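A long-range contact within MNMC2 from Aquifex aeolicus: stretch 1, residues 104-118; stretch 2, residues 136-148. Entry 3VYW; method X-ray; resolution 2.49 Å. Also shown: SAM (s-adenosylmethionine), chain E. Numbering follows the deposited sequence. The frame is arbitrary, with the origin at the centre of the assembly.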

ATOM      1  N   GLY A 104      -2.819  -1.493   5.614  1.00 39.38           N
ATOM      2  CA  GLY A 104      -2.703  -0.187   6.217  1.00 37.11           C
ATOM      3  C   GLY A 104      -4.018   0.428   6.591  1.00 37.33           C
ATOM      4  O   GLY A 104      -4.643   1.039   5.799  1.00 40.69           O
ATOM      5  N   PHE A 105      -4.432   0.287   7.824  1.00 39.19           N
ATOM      6  CA  PHE A 105      -5.722   0.786   8.193  1.00 33.42           C
ATOM      7  C   PHE A 105      -5.837   2.278   8.023  1.00 32.68           C
ATOM      8  O   PHE A 105      -6.832   2.768   7.581  1.00 29.33           O
ATOM      9  CB  PHE A 105      -6.061   0.418   9.614  1.00 32.13           C
ATOM     10  CG  PHE A 105      -7.356   0.957  10.050  1.00 31.08           C
ATOM     11  CD1 PHE A 105      -8.501   0.350   9.686  1.00 32.89           C
ATOM     12  CD2 PHE A 105      -7.417   2.108  10.752  1.00 30.13           C
ATOM     13  CE1 PHE A 105      -9.695   0.854  10.050  1.00 32.27           C
ATOM     14  CE2 PHE A 105      -8.608   2.623  11.120  1.00 29.82           C
ATOM     15  CZ  PHE A 105      -9.748   1.988  10.774  1.00 30.43           C
ATOM     16  N   GLY A 106      -4.797   2.991   8.389  1.00 30.51           N
ATOM     17  CA  GLY A 106      -4.760   4.420   8.271  1.00 30.11           C
ATOM     18  C   GLY A 106      -5.821   5.136   9.049  1.00 32.44           C
ATOM     19  O   GLY A 106      -5.949   4.943  10.205  1.00 35.65           O
ATOM     20  N   LEU A 107      -6.562   6.006   8.411  1.00 31.48           N
ATOM     21  CA  LEU A 107      -7.651   6.668   9.062  1.00 30.21           C
ATOM     22  C   LEU A 107      -8.935   5.950   8.814  1.00 31.07           C
ATOM     23  O   LEU A 107      -9.948   6.339   9.285  1.00 30.54           O
ATOM     24  CB  LEU A 107      -7.754   8.088   8.602  1.00 31.26           C
ATOM     25  CG  LEU A 107      -6.435   8.759   8.373  1.00 36.95           C
ATOM     26  CD1 LEU A 107      -6.702  10.115   7.812  1.00 38.41           C
ATOM     27  CD2 LEU A 107      -5.720   8.897   9.677  1.00 37.59           C
ATOM     28  N   GLY A 108      -8.853   4.867   8.083  1.00 30.08           N
ATOM     29  CA  GLY A 108      -9.997   4.062   7.792  1.00 29.24           C
ATOM     30  C   GLY A 108     -10.849   4.505   6.646  1.00 34.93           C
ATOM     31  O   GLY A 108     -11.933   4.058   6.520  1.00 30.19           O
ATOM     32  N   TYR A 109     -10.336   5.401   5.831  1.00 33.35           N
ATOM     33  CA  TYR A 109     -11.068   5.986   4.733  1.00 31.51           C
ATOM     34  C   TYR A 109     -11.495   5.050   3.642  1.00 31.74           C
ATOM     35  O   TYR A 109     -12.595   5.108   3.219  1.00 34.56           O
ATOM     36  CB  TYR A 109     -10.229   7.059   4.094  1.00 30.16           C
ATOM     37  CG  TYR A 109     -10.166   8.347   4.833  1.00 32.52           C
ATOM     38  CD1 TYR A 109     -10.701   8.496   6.084  1.00 34.74           C
ATOM     39  CD2 TYR A 109      -9.564   9.409   4.283  1.00 32.03           C
ATOM     40  CE1 TYR A 109     -10.630   9.685   6.743  1.00 32.14           C
ATOM     41  CE2 TYR A 109      -9.489  10.587   4.938  1.00 34.15           C
ATOM     42  CZ  TYR A 109     -10.027  10.722   6.159  1.00 36.98           C
ATOM     43  OH  TYR A 109      -9.941  11.923   6.771  1.00 37.66           O
ATOM     44  N   ASN A 110     -10.608   4.205   3.180  1.00 29.64           N
ATOM     45  CA  ASN A 110     -10.933   3.318   2.116  1.00 29.95           C
ATOM     46  C   ASN A 110     -12.037   2.423   2.558  1.00 32.87           C
ATOM     47  O   ASN A 110     -12.944   2.175   1.843  1.00 33.13           O
ATOM     48  CB  ASN A 110      -9.758   2.418   1.799  1.00 32.67           C
ATOM     49  CG  ASN A 110      -8.719   3.060   0.928  1.00 37.91           C
ATOM     50  OD1 ASN A 110      -8.951   4.020   0.260  1.00 37.70           O
ATOM     51  ND2 ASN A 110      -7.559   2.508   0.953  1.00 36.51           N
ATOM     52  N   LEU A 111     -11.925   1.912   3.759  1.00 32.05           N
ATOM     53  CA  LEU A 111     -12.891   1.007   4.287  1.00 32.11           C
ATOM     54  C   LEU A 111     -14.244   1.624   4.455  1.00 32.54           C
ATOM     55  O   LEU A 111     -15.217   1.024   4.160  1.00 31.94           O
ATOM     56  CB  LEU A 111     -12.401   0.449   5.603  1.00 30.41           C
ATOM     57  CG  LEU A 111     -11.229  -0.483   5.471  1.00 35.18           C
ATOM     58  CD1 LEU A 111     -10.789  -1.048   6.786  1.00 34.63           C
ATOM     59  CD2 LEU A 111     -11.504  -1.596   4.499  1.00 36.96           C
ATOM     60  N   ALA A 112     -14.288   2.824   4.971  1.00 30.40           N
ATOM     61  CA  ALA A 112     -15.506   3.545   5.120  1.00 32.43           C
ATOM     62  C   ALA A 112     -16.157   3.885   3.809  1.00 33.95           C
ATOM     63  O   ALA A 112     -17.331   3.762   3.668  1.00 36.22           O
ATOM     64  CB  ALA A 112     -15.258   4.798   5.910  1.00 29.52           C
ATOM     65  N   VAL A 113     -15.384   4.333   2.852  1.00 31.48           N
ATOM     66  CA  VAL A 113     -15.922   4.635   1.563  1.00 33.01           C
ATOM     67  C   VAL A 113     -16.472   3.404   0.892  1.00 33.44           C
ATOM     68  O   VAL A 113     -17.495   3.453   0.298  1.00 37.13           O
ATOM     69  CB  VAL A 113     -14.899   5.360   0.702  1.00 34.47           C
ATOM     70  CG1 VAL A 113     -15.329   5.405  -0.730  1.00 27.79           C
ATOM     71  CG2 VAL A 113     -14.714   6.747   1.229  1.00 35.13           C
ATOM     72  N   ALA A 114     -15.788   2.299   1.010  1.00 28.88           N
ATOM     73  CA  ALA A 114     -16.278   1.087   0.451  1.00 33.13           C
ATOM     74  C   ALA A 114     -17.573   0.636   1.069  1.00 36.99           C
ATOM     75  O   ALA A 114     -18.476   0.265   0.383  1.00 43.83           O
ATOM     76  CB  ALA A 114     -15.235   0.013   0.612  1.00 28.24           C
ATOM     77  N   LEU A 115     -17.653   0.655   2.377  1.00 40.31           N
ATOM     78  CA  LEU A 115     -18.824   0.194   3.070  1.00 36.17           C
ATOM     79  C   LEU A 115     -20.036   1.008   2.753  1.00 39.12           C
ATOM     80  O   LEU A 115     -21.097   0.499   2.695  1.00 43.56           O
ATOM     81  CB  LEU A 115     -18.606   0.125   4.559  1.00 34.98           C
ATOM     82  CG  LEU A 115     -17.681  -0.911   5.131  1.00 37.74           C
ATOM     83  CD1 LEU A 115     -17.521  -0.642   6.598  1.00 37.91           C
ATOM     84  CD2 LEU A 115     -18.174  -2.304   4.917  1.00 38.22           C
ATOM     85  N   LYS A 116     -19.895   2.290   2.558  1.00 42.37           N
ATOM     86  CA  LYS A 116     -21.047   3.043   2.157  1.00 42.81           C
ATOM     87  C   LYS A 116     -21.607   2.619   0.816  1.00 45.32           C
ATOM     88  O   LYS A 116     -22.780   2.455   0.662  1.00 44.57           O
ATOM     89  CB  LYS A 116     -20.705   4.511   2.109  1.00 46.38           C
ATOM     90  CG  LYS A 116     -21.918   5.392   2.206  1.00 48.90           C
ATOM     91  CD  LYS A 116     -21.775   6.622   1.355  1.00 53.04           C
ATOM     92  CE  LYS A 116     -23.104   7.297   1.182  1.00 53.77           C
ATOM     93  NZ  LYS A 116     -23.733   7.618   2.475  1.00 56.92           N
ATOM     94  N   HIS A 117     -20.758   2.485  -0.169  1.00 44.78           N
ATOM     95  CA  HIS A 117     -21.149   1.956  -1.429  1.00 43.11           C
ATOM     96  C   HIS A 117     -21.549   0.543  -1.417  1.00 41.62           C
ATOM     97  O   HIS A 117     -22.486   0.174  -2.065  1.00 44.30           O
ATOM     98  CB  HIS A 117     -20.073   2.214  -2.437  1.00 42.22           C
ATOM     99  CG  HIS A 117     -19.822   3.653  -2.630  1.00 45.19           C
ATOM    100  ND1 HIS A 117     -20.223   4.302  -3.688  1.00 49.27           N
ATOM    101  CD2 HIS A 117     -19.270   4.577  -1.796  1.00 47.35           C
ATOM    102  CE1 HIS A 117     -19.908   5.573  -3.564  1.00 49.17           C
ATOM    103  NE2 HIS A 117     -19.324   5.734  -2.403  1.00 47.83           N
ATOM    104  N   LEU A 118     -20.859  -0.297  -0.697  1.00 41.07           N
ATOM    105  CA  LEU A 118     -21.228  -1.671  -0.753  1.00 42.82           C
ATOM    106  C   LEU A 118     -22.621  -1.840  -0.244  1.00 51.51           C
ATOM    107  O   LEU A 118     -23.389  -2.570  -0.800  1.00 53.55           O
ATOM    108  CB  LEU A 118     -20.332  -2.479   0.140  1.00 44.71           C
ATOM    109  CG  LEU A 118     -18.986  -2.809  -0.417  1.00 47.68           C
ATOM    110  CD1 LEU A 118     -18.168  -3.431   0.677  1.00 49.23           C
ATOM    111  CD2 LEU A 118     -19.188  -3.789  -1.530  1.00 46.63           C
ATOM    112  N   LEU A 136      -1.757   2.295  15.060  1.00 42.90           N
ATOM    113  CA  LEU A 136      -3.123   2.737  15.194  1.00 43.71           C
ATOM    114  C   LEU A 136      -3.233   4.060  15.916  1.00 49.23           C
ATOM    115  O   LEU A 136      -2.559   4.301  16.876  1.00 53.79           O
ATOM    116  CB  LEU A 136      -3.914   1.711  15.944  1.00 35.99           C
ATOM    117  CG  LEU A 136      -5.397   1.858  15.785  1.00 36.60           C
ATOM    118  CD1 LEU A 136      -5.675   1.976  14.323  1.00 34.62           C
ATOM    119  CD2 LEU A 136      -6.065   0.637  16.339  1.00 33.19           C
ATOM    120  N   LEU A 137      -4.099   4.919  15.431  1.00 47.25           N
ATOM    121  CA  LEU A 137      -4.245   6.230  15.971  1.00 50.60           C
ATOM    122  C   LEU A 137      -5.389   6.238  16.934  1.00 54.96           C
ATOM    123  O   LEU A 137      -6.220   5.369  16.892  1.00 48.69           O
ATOM    124  CB  LEU A 137      -4.507   7.235  14.872  1.00 44.26           C
ATOM    125  CG  LEU A 137      -3.394   7.577  13.912  1.00 44.94           C
ATOM    126  CD1 LEU A 137      -3.741   8.814  13.142  1.00 35.36           C
ATOM    127  CD2 LEU A 137      -2.078   7.757  14.611  1.00 45.54           C
ATOM    128  N   LYS A 138      -5.413   7.238  17.794  1.00 59.01           N
ATOM    129  CA  LYS A 138      -6.502   7.472  18.718  1.00 59.73           C
ATOM    130  C   LYS A 138      -7.420   8.611  18.348  1.00 54.69           C
ATOM    131  O   LYS A 138      -8.512   8.695  18.840  1.00 56.03           O
ATOM    132  CB  LYS A 138      -5.914   7.753  20.062  1.00 61.25           C
ATOM    133  CG  LYS A 138      -4.437   7.511  20.067  1.00 71.30           C
ATOM    134  CD  LYS A 138      -4.123   6.090  20.489  1.00 78.22           C
ATOM    135  CE  LYS A 138      -2.872   6.057  21.342  1.00 74.59           C
ATOM    136  NZ  LYS A 138      -2.666   7.400  21.935  1.00 77.73           N
ATOM    137  N   GLU A 139      -6.957   9.517  17.521  1.00 50.27           N
ATOM    138  CA  GLU A 139      -7.798  10.577  17.037  1.00 53.63           C
ATOM    139  C   GLU A 139      -7.782  10.569  15.537  1.00 47.66           C
ATOM    140  O   GLU A 139      -6.750  10.568  14.951  1.00 47.85           O
ATOM    141  CB  GLU A 139      -7.318  11.928  17.530  1.00 60.99           C
ATOM    142  CG  GLU A 139      -7.394  12.107  19.019  1.00 75.58           C
ATOM    143  CD  GLU A 139      -7.104  13.524  19.455  1.00 90.94           C
ATOM    144  OE1 GLU A 139      -6.839  13.730  20.644  1.00 98.82           O
ATOM    145  OE2 GLU A 139      -7.142  14.436  18.620  1.00 98.20           O
ATOM    146  N   PHE A 140      -8.939  10.561  14.923  1.00 41.22           N
ATOM    147  CA  PHE A 140      -9.023  10.543  13.490  1.00 42.52           C
ATOM    148  C   PHE A 140      -9.811  11.718  13.021  1.00 40.66           C
ATOM    149  O   PHE A 140     -10.776  12.059  13.600  1.00 40.06           O
ATOM    150  CB  PHE A 140      -9.708   9.284  12.992  1.00 38.86           C
ATOM    151  CG  PHE A 140      -9.098   8.021  13.478  1.00 41.55           C
ATOM    152  CD1 PHE A 140      -9.415   7.528  14.702  1.00 38.56           C
ATOM    153  CD2 PHE A 140      -8.229   7.327  12.704  1.00 40.22           C
ATOM    154  CE1 PHE A 140      -8.881   6.370  15.147  1.00 38.64           C
ATOM    155  CE2 PHE A 140      -7.681   6.166  13.146  1.00 40.81           C
ATOM    156  CZ  PHE A 140      -8.007   5.687  14.374  1.00 42.86           C
ATOM    157  N   PRO A 141      -9.387  12.322  11.933  1.00 41.80           N
ATOM    158  CA  PRO A 141     -10.192  13.299  11.239  1.00 40.25           C
ATOM    159  C   PRO A 141     -11.355  12.567  10.685  1.00 41.98           C
ATOM    160  O   PRO A 141     -11.196  11.512  10.165  1.00 40.69           O
ATOM    161  CB  PRO A 141      -9.297  13.721  10.103  1.00 40.08           C
ATOM    162  CG  PRO A 141      -7.949  13.481  10.587  1.00 40.48           C
ATOM    163  CD  PRO A 141      -8.041  12.245  11.383  1.00 43.16           C
ATOM    164  N   ILE A 142     -12.539  13.122  10.814  1.00 40.92           N
ATOM    165  CA  ILE A 142     -13.716  12.415  10.389  1.00 40.49           C
ATOM    166  C   ILE A 142     -14.104  12.878   9.036  1.00 38.28           C
ATOM    167  O   ILE A 142     -13.999  14.028   8.713  1.00 38.17           O
ATOM    168  CB  ILE A 142     -14.891  12.603  11.332  1.00 39.77           C
ATOM    169  CG1 ILE A 142     -14.474  12.313  12.743  1.00 43.26           C
ATOM    170  CG2 ILE A 142     -15.997  11.662  10.976  1.00 34.95           C
ATOM    171  CD1 ILE A 142     -14.415  10.847  13.043  1.00 51.31           C
ATOM    172  N   LEU A 143     -14.541  11.932   8.244  1.00 37.61           N
ATOM    173  CA  LEU A 143     -14.960  12.215   6.914  1.00 41.35           C
ATOM    174  C   LEU A 143     -16.190  13.082   6.930  1.00 42.24           C
ATOM    175  O   LEU A 143     -17.022  12.968   7.775  1.00 37.93           O
ATOM    176  CB  LEU A 143     -15.177  10.917   6.141  1.00 38.82           C
ATOM    177  CG  LEU A 143     -13.952  10.147   5.650  1.00 36.31           C
ATOM    178  CD1 LEU A 143     -14.340   8.814   5.092  1.00 35.47           C
ATOM    179  CD2 LEU A 143     -13.176  10.891   4.615  1.00 31.31           C
ATOM    180  N   PRO A 144     -16.255  13.988   5.986  1.00 46.37           N
ATOM    181  CA  PRO A 144     -17.397  14.866   5.788  1.00 47.63           C
ATOM    182  C   PRO A 144     -18.556  14.125   5.189  1.00 46.41           C
ATOM    183  O   PRO A 144     -18.344  13.088   4.633  1.00 47.11           O
ATOM    184  CB  PRO A 144     -16.877  15.863   4.787  1.00 42.32           C
ATOM    185  CG  PRO A 144     -15.833  15.138   4.064  1.00 48.75           C
ATOM    186  CD  PRO A 144     -15.161  14.304   5.077  1.00 46.41           C
ATOM    187  N   GLU A 145     -19.784  14.817   5.302  1.00 48.37           N
ATOM    188  CA  GLU A 145     -20.876  14.096   4.692  1.00 50.23           C
ATOM    189  C   GLU A 145     -20.683  14.166   3.217  1.00 42.76           C
ATOM    190  O   GLU A 145     -20.151  15.106   2.712  1.00 47.40           O
ATOM    191  CB  GLU A 145     -22.237  14.659   5.085  1.00 61.07           C
ATOM    192  CG  GLU A 145     -22.956  13.941   6.208  1.00 67.00           C
ATOM    193  CD  GLU A 145     -22.592  12.468   6.394  1.00 82.81           C
ATOM    194  OE1 GLU A 145     -21.532  11.961   5.938  1.00 80.84           O
ATOM    195  OE2 GLU A 145     -23.413  11.795   7.057  1.00 93.90           O
ATOM    196  N   PRO A 146     -21.024  13.068   2.574  1.00 38.56           N
ATOM    197  CA  PRO A 146     -21.932  12.053   3.103  1.00 41.31           C
ATOM    198  C   PRO A 146     -21.374  10.756   3.679  1.00 40.63           C
ATOM    199  O   PRO A 146     -22.075   9.798   3.814  1.00 46.54           O
ATOM    200  CB  PRO A 146     -22.719  11.691   1.878  1.00 41.52           C
ATOM    201  CG  PRO A 146     -21.725  11.783   0.820  1.00 39.00           C
ATOM    202  CD  PRO A 146     -20.973  13.016   1.126  1.00 37.57           C
ATOM    203  N   TYR A 147     -20.112  10.751   4.000  1.00 40.85           N
ATOM    204  CA  TYR A 147     -19.392   9.648   4.569  1.00 41.14           C
ATOM    205  C   TYR A 147     -19.136   9.705   6.046  1.00 40.05           C
ATOM    206  O   TYR A 147     -18.495   8.851   6.555  1.00 43.69           O
ATOM    207  CB  TYR A 147     -18.069   9.485   3.854  1.00 40.63           C
ATOM    208  CG  TYR A 147     -18.220   9.243   2.414  1.00 35.46           C
ATOM    209  CD1 TYR A 147     -18.234  10.280   1.528  1.00 42.22           C
ATOM    210  CD2 TYR A 147     -18.345   7.981   1.925  1.00 36.79           C
ATOM    211  CE1 TYR A 147     -18.375  10.066   0.185  1.00 38.80           C
ATOM    212  CE2 TYR A 147     -18.489   7.761   0.582  1.00 37.64           C
ATOM    213  CZ  TYR A 147     -18.507   8.815  -0.271  1.00 36.15           C
ATOM    214  OH  TYR A 147     -18.654   8.599  -1.575  1.00 37.15           O
ATOM    215  N   ARG A 148     -19.604  10.721   6.727  1.00 41.97           N
ATOM    216  CA  ARG A 148     -19.374  10.837   8.149  1.00 40.47           C
ATOM    217  C   ARG A 148     -19.995   9.805   9.036  1.00 41.51           C
ATOM    218  O   ARG A 148     -19.419   9.429   9.996  1.00 41.95           O
ATOM    219  CB  ARG A 148     -19.820  12.166   8.663  1.00 47.35           C
ATOM    220  CG  ARG A 148     -20.303  12.026  10.071  1.00 58.69           C
ATOM    221  CD  ARG A 148     -20.659  13.346  10.678  1.00 64.46           C
ATOM    222  NE  ARG A 148     -19.607  14.282  10.381  1.00 80.31           N
ATOM    223  CZ  ARG A 148     -19.800  15.521   9.966  1.00 90.83           C
ATOM    224  NH1 ARG A 148     -21.025  15.995   9.819  1.00 95.91           N
ATOM    225  NH2 ARG A 148     -18.759  16.287   9.703  1.00 91.92           N
TER
HETATM  226  N   SAM E 501      -5.401   3.266   4.202  1.00 36.95           N
HETATM  227  CA  SAM E 501      -5.408   4.413   5.029  1.00 41.32           C
HETATM  228  C   SAM E 501      -6.733   5.024   4.791  1.00 42.41           C
HETATM  229  O   SAM E 501      -7.176   5.918   5.469  1.00 44.54           O
HETATM  230  OXT SAM E 501      -7.406   4.572   3.914  1.00 44.23           O
HETATM  231  CB  SAM E 501      -4.161   5.181   4.651  1.00 44.33           C
HETATM  232  CG  SAM E 501      -2.982   4.487   5.343  1.00 49.23           C
HETATM  233  SD  SAM E 501      -1.479   5.096   5.089  1.00 49.66           S
HETATM  234  CE  SAM E 501      -1.274   5.318   3.489  1.00 50.49           C
HETATM  235  C5' SAM E 501      -0.305   4.017   5.545  1.00 45.65           C
HETATM  236  C4' SAM E 501      -0.593   3.170   6.792  1.00 45.13           C
HETATM  237  O4' SAM E 501       0.210   2.006   6.768  1.00 43.04           O
HETATM  238  C3' SAM E 501      -0.250   3.843   8.103  1.00 45.60           C
HETATM  239  O3' SAM E 501      -1.253   3.570   9.056  1.00 40.82           O
HETATM  240  C2' SAM E 501       1.014   3.161   8.548  1.00 44.34           C
HETATM  241  O2' SAM E 501       1.110   3.160   9.945  1.00 39.91           O
HETATM  242  C1' SAM E 501       0.820   1.779   8.021  1.00 39.57           C
HETATM  243  N9  SAM E 501       2.052   0.966   7.933  1.00 36.84           N
HETATM  244  C8  SAM E 501       3.214   1.307   7.427  1.00 32.57           C
HETATM  245  N7  SAM E 501       4.092   0.326   7.497  1.00 30.89           N
HETATM  246  C5  SAM E 501       3.500  -0.684   8.062  1.00 30.61           C
HETATM  247  C6  SAM E 501       3.867  -2.043   8.437  1.00 33.11           C
HETATM  248  N6  SAM E 501       5.075  -2.534   8.224  1.00 30.44           N
HETATM  249  N1  SAM E 501       2.958  -2.781   9.007  1.00 31.67           N
HETATM  250  C2  SAM E 501       1.756  -2.341   9.227  1.00 29.02           C
HETATM  251  N3  SAM E 501       1.371  -1.138   8.928  1.00 32.65           N
HETATM  252  C4  SAM E 501       2.171  -0.263   8.354  1.00 31.46           C
HETATM  253  O   HOH W   1      -4.163   4.226  12.156  1.00 31.34           O

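Stretch 1 begins as a glycine-rich loop and becomes a helix at Tyr-109. Stretch 2 has an extended, irregular course and lies along it. Together they bury 652 Å² of surface.

Gly-104 does not touch stretch 2. It serves the ligand: its O accepts a hydrogen bond from SAM N at 2.8 Å. A side chain here would run into SAM O4', and the backbone angles by themselves call for glycine.

Phe-105 points toward stretch 2. Its CD2 lies 4.0 Å from Leu-136 CD1, and its CE2 lies 4.2 Å from Phe-140 CE2. The flat ring is buried and fills the space beside these two side chains. Phe-105 also opens a type II' turn, closed by a hydrogen bond from Gly-108 N to Phe-105 O at 3.0 Å.

Gly-106 has positive phi, which favours glycine. A CB would also clash with SAM CA. The missing side chain leaves room for SAM, while the carbonyl meets stretch 2. Gly-106 O sits at the edge of the Phe-140 ring, 3.6 Å from Phe-140 CE2. Water 1 donates to Gly-106 O at 2.7 Å and accepts a weak hydrogen bond from Leu-137 N at 3.3 Å, so it bridges the two backbones.

Leu-107 spreads over several partners. Its CD2 is 4.0 Å from Leu-137 CD1, its CD1 is 4.4 Å from Pro-141 CD, and its CA is 3.7 Å from Phe-140 CD2. Meanwhile Leu-107 N donates to SAM O at 3.0 Å. The backbone N thus serves the ligand, while the CA and side chain pack against stretch 2.

Gly-108 is the N-cap residue. A CB here would clash with Phe-105 CZ, so the glycine leaves room for that ring. The first turn of the helix then turns its free amides to the SAM carboxylate. Tyr-109 N donates to SAM O at 3.2 Å, and Asn-110 N donates weakly to SAM OXT at 3.3 Å.

The Tyr-109 ring packs against Leu-143. Leu-143 CD2 sits over one face, 3.5 Å from Tyr-109 CZ, in a CH-pi contact. Pro-141 lies at the hydroxyl end, with its CB 3.8 Å from Tyr-109 OH. That hydroxyl is hydrogen-bonded elsewhere in the structure.

Leu-143 also reaches the next helical turn. Its CD1 is 4.2 Å from Ala-112 CB and 4.4 Å from Val-113 CG2. Ala-112 points toward stretch 2, and its methyl packs against the end of the leucine. Val-113 CG2 also meets Tyr-147 CD2 at 3.9 Å.

Direct hydrogen bonds between the stretches appear at the far end. Lys-116 is partly exposed. Its CD packs 3.6 Å from Tyr-147 CE2, and its NZ donates to Pro-146 O at 3.0 Å. The long chain thus combines apolar packing with a charged tip. Finally, His-117 NE2 and Tyr-147 OH share a hydrogen bond at 3.1 Å. The two rings meet rim to rim, which brings these polar atoms together.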